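Local coordinates for protein putative endo-1,4-beta-xylanase (Bacteroides thetaiotaomicron VPI-5482, PDB 5MSX) that probably hydrolyses glycosidic bonds as a family 43 glycoside hydrolase, likely an arabinofuranosidase acting on plant pectin in the gut, at residues C[26-31]-C[287-292]. Sequence-based numbering, arbitrary orientation.
With EDO (1,2-ethanediol), chain B.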
loop_
_atom_site.group_PDB
_atom_site.type_symbol
_atom_site.label_atom_id
_atom_site.label_comp_id
_atom_site.label_asym_id
_atom_site.label_seq_id
_atom_site.Cartn_x
_atom_site.Cartn_y
_atom_site.Cartn_z
ATOM N N GLY C 26 -17.453 -38.648 11.801
ATOM C CA GLY C 26 -17.576 -38.665 10.345
ATOM C C GLY C 26 -16.316 -38.275 9.608
ATOM O O GLY C 26 -15.226 -38.681 10.016
ATOM N N ASN C 27 -16.448 -37.472 8.559
ATOM C CA ASN C 27 -15.284 -37.089 7.756
ATOM C C ASN C 27 -14.965 -35.592 7.861
ATOM O O ASN C 27 -15.412 -34.783 7.049
ATOM C CB ASN C 27 -15.429 -37.538 6.294
ATOM C CG ASN C 27 -14.065 -37.585 5.548
ATOM O OD1 ASN C 27 -12.967 -37.478 6.138
ATOM N ND2 ASN C 27 -14.141 -37.718 4.232
ATOM N N ALA C 28 -14.193 -35.238 8.881
ATOM C CA ALA C 28 -13.749 -33.853 9.083
ATOM C C ALA C 28 -12.913 -33.368 7.886
ATOM O O ALA C 28 -12.373 -34.187 7.108
ATOM C CB ALA C 28 -12.948 -33.762 10.371
ATOM N N LEU C 29 -12.784 -32.057 7.728
ATOM C CA LEU C 29 -12.036 -31.526 6.606
ATOM C C LEU C 29 -10.539 -31.895 6.697
ATOM O O LEU C 29 -9.965 -32.406 5.747
ATOM C CB LEU C 29 -12.201 -30.012 6.508
ATOM C CG LEU C 29 -11.402 -29.321 5.398
ATOM C CD1 LEU C 29 -11.842 -29.840 4.051
ATOM C CD2 LEU C 29 -11.514 -27.823 5.526
ATOM N N ILE C 30 -9.965 -31.676 7.869
ATOM C CA ILE C 30 -8.524 -31.796 8.120
ATOM C C ILE C 30 -8.308 -32.946 9.090
ATOM O O ILE C 30 -9.150 -33.157 9.973
ATOM C CB ILE C 30 -7.998 -30.497 8.759
ATOM C CG1 ILE C 30 -8.138 -29.326 7.781
ATOM C CG2 ILE C 30 -6.551 -30.608 9.236
ATOM C CD1 ILE C 30 -7.387 -29.477 6.485
ATOM N N PRO C 31 -7.190 -33.698 8.935
ATOM C CA PRO C 31 -6.838 -34.793 9.890
ATOM C C PRO C 31 -6.068 -34.262 11.089
ATOM O O PRO C 31 -4.898 -34.550 11.288
ATOM C CB PRO C 31 -6.003 -35.756 9.040
ATOM C CG PRO C 31 -5.422 -34.904 7.970
ATOM C CD PRO C 31 -6.396 -33.786 7.695
ATOM N N GLN C 287 -13.165 -30.538 15.774
ATOM C CA GLN C 287 -12.776 -30.668 14.368
ATOM C C GLN C 287 -13.650 -29.764 13.535
ATOM O O GLN C 287 -14.636 -29.207 14.050
ATOM C CB GLN C 287 -12.849 -32.120 13.917
ATOM C CG GLN C 287 -11.739 -32.958 14.500
ATOM C CD GLN C 287 -11.666 -34.336 13.861
ATOM O OE1 GLN C 287 -12.529 -35.167 14.095
ATOM N NE2 GLN C 287 -10.647 -34.572 13.035
ATOM N N THR C 288 -13.259 -29.600 12.264
ATOM C CA THR C 288 -13.885 -28.646 11.327
ATOM C C THR C 288 -14.505 -29.414 10.183
ATOM O O THR C 288 -13.931 -30.409 9.711
ATOM C CB THR C 288 -12.911 -27.549 10.838
ATOM O OG1 THR C 288 -12.611 -26.669 11.924
ATOM C CG2 THR C 288 -13.517 -26.679 9.692
ATOM N N TYR C 289 -15.715 -28.998 9.801
ATOM C CA TYR C 289 -16.501 -29.624 8.742
ATOM C C TYR C 289 -16.926 -28.558 7.738
ATOM O O TYR C 289 -16.997 -27.371 8.084
ATOM C CB TYR C 289 -17.758 -30.278 9.347
ATOM C CG TYR C 289 -17.389 -31.361 10.347
ATOM C CD1 TYR C 289 -17.069 -31.033 11.652
ATOM C CD2 TYR C 289 -17.260 -32.678 9.961
ATOM C CE1 TYR C 289 -16.688 -31.991 12.561
ATOM C CE2 TYR C 289 -16.893 -33.665 10.883
ATOM C CZ TYR C 289 -16.599 -33.308 12.186
ATOM O OH TYR C 289 -16.238 -34.254 13.146
ATOM N N VAL C 290 -17.258 -28.993 6.528
ATOM C CA VAL C 290 -17.665 -28.086 5.425
ATOM C C VAL C 290 -18.975 -28.601 4.804
ATOM O O VAL C 290 -19.138 -29.819 4.560
ATOM C CB VAL C 290 -16.544 -27.940 4.350
ATOM C CG1 VAL C 290 -16.961 -27.003 3.205
ATOM C CG2 VAL C 290 -15.270 -27.382 4.971
ATOM N N ASN C 291 -19.904 -27.674 4.558
ATOM C CA ASN C 291 -21.121 -27.953 3.772
ATOM C C ASN C 291 -21.382 -26.807 2.841
ATOM O O ASN C 291 -20.866 -25.692 3.030
ATOM C CB ASN C 291 -22.346 -28.106 4.674
ATOM C CG ASN C 291 -22.365 -29.413 5.396
ATOM O OD1 ASN C 291 -22.456 -30.495 4.768
ATOM N ND2 ASN C 291 -22.239 -29.346 6.701
ATOM N N GLN C 292 -22.248 -27.058 1.876
ATOM C CA GLN C 292 -22.717 -25.996 0.960
ATOM C C GLN C 292 -23.530 -24.910 1.660
ATOM O O GLN C 292 -24.250 -25.190 2.615
ATOM C CB GLN C 292 -23.606 -26.588 -0.143
ATOM C CG GLN C 292 -22.875 -27.538 -1.073
ATOM C CD GLN C 292 -23.844 -28.227 -2.029
ATOM O OE1 GLN C 292 -24.822 -28.843 -1.620
ATOM N NE2 GLN C 292 -23.570 -28.119 -3.293
HETATM C C1 EDO B . -27.974 -24.193 2.224
HETATM O O1 EDO B . -27.396 -23.222 3.127
HETATM C C2 EDO B . -28.013 -25.648 2.657
HETATM O O2 EDO B . -26.687 -26.170 2.985
HETATM O O HOH W 1 -16.720 -32.134 6.462
HETATM O O HOH W 2 -10.685 -31.113 11.393
#
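L29 meets T288 where the irregular segment 26-31 passes across strand 287-292, their touching parts running 105° apart. A28 and Y289 come closest in backbone, 5.1 Å between their CA atoms. One direct hydrogen bond joins the two segments: L29 N to T288 O, 2.8 Å and nearly straight at 174°. Two waters extend this link. One donates to N27 O and accepts from V290 N; the other donates to I30 O, 2.9 Å away, and accepts from T288 N. The other edge pairs with strand 272-278; on this edge T288 O is met directly by the loop, and T288 N and V290 N through the waters.

A28 sits between Q287 and Y289. Its CB lies 3.6 Å from Q287 NE2, while its CA lies 3.6 Å from Y289 CE2, an oblique approach to the ring. Although the CB of Y289 points away from the loop, chi1 of -61° sets CG beside the backbone N and brings the ring back alongside A28; its OH is hydrogen-bonded to F25 O. The CB of L29 points toward the strand, and CG anti to the backbone N carries CD2 to 3.8 Å from V290 CG2, the two side chains crossing at a slant. F73, W76 and I39 add further apolar contacts to L29.

The amide of Q287 is held by three hydrogen bonds: OE1 to R281 NH1, NE2 to the carbonyl oxygens of D32 and N363. N363 also bonds N27 OD1 and A28 O, and it neighbours the calcium ligand A362. This buried junction thus ties the loop leading to strand 34-35 to the edge of the three-stranded sheet that ends in strand 287-293, and to the calcium-binding loop of the F5/8 type C domain, mostly through backbone and amide hydrogen bonds, with neither segment contributing a charged side chain; the charge at the Q287 amide comes from R281.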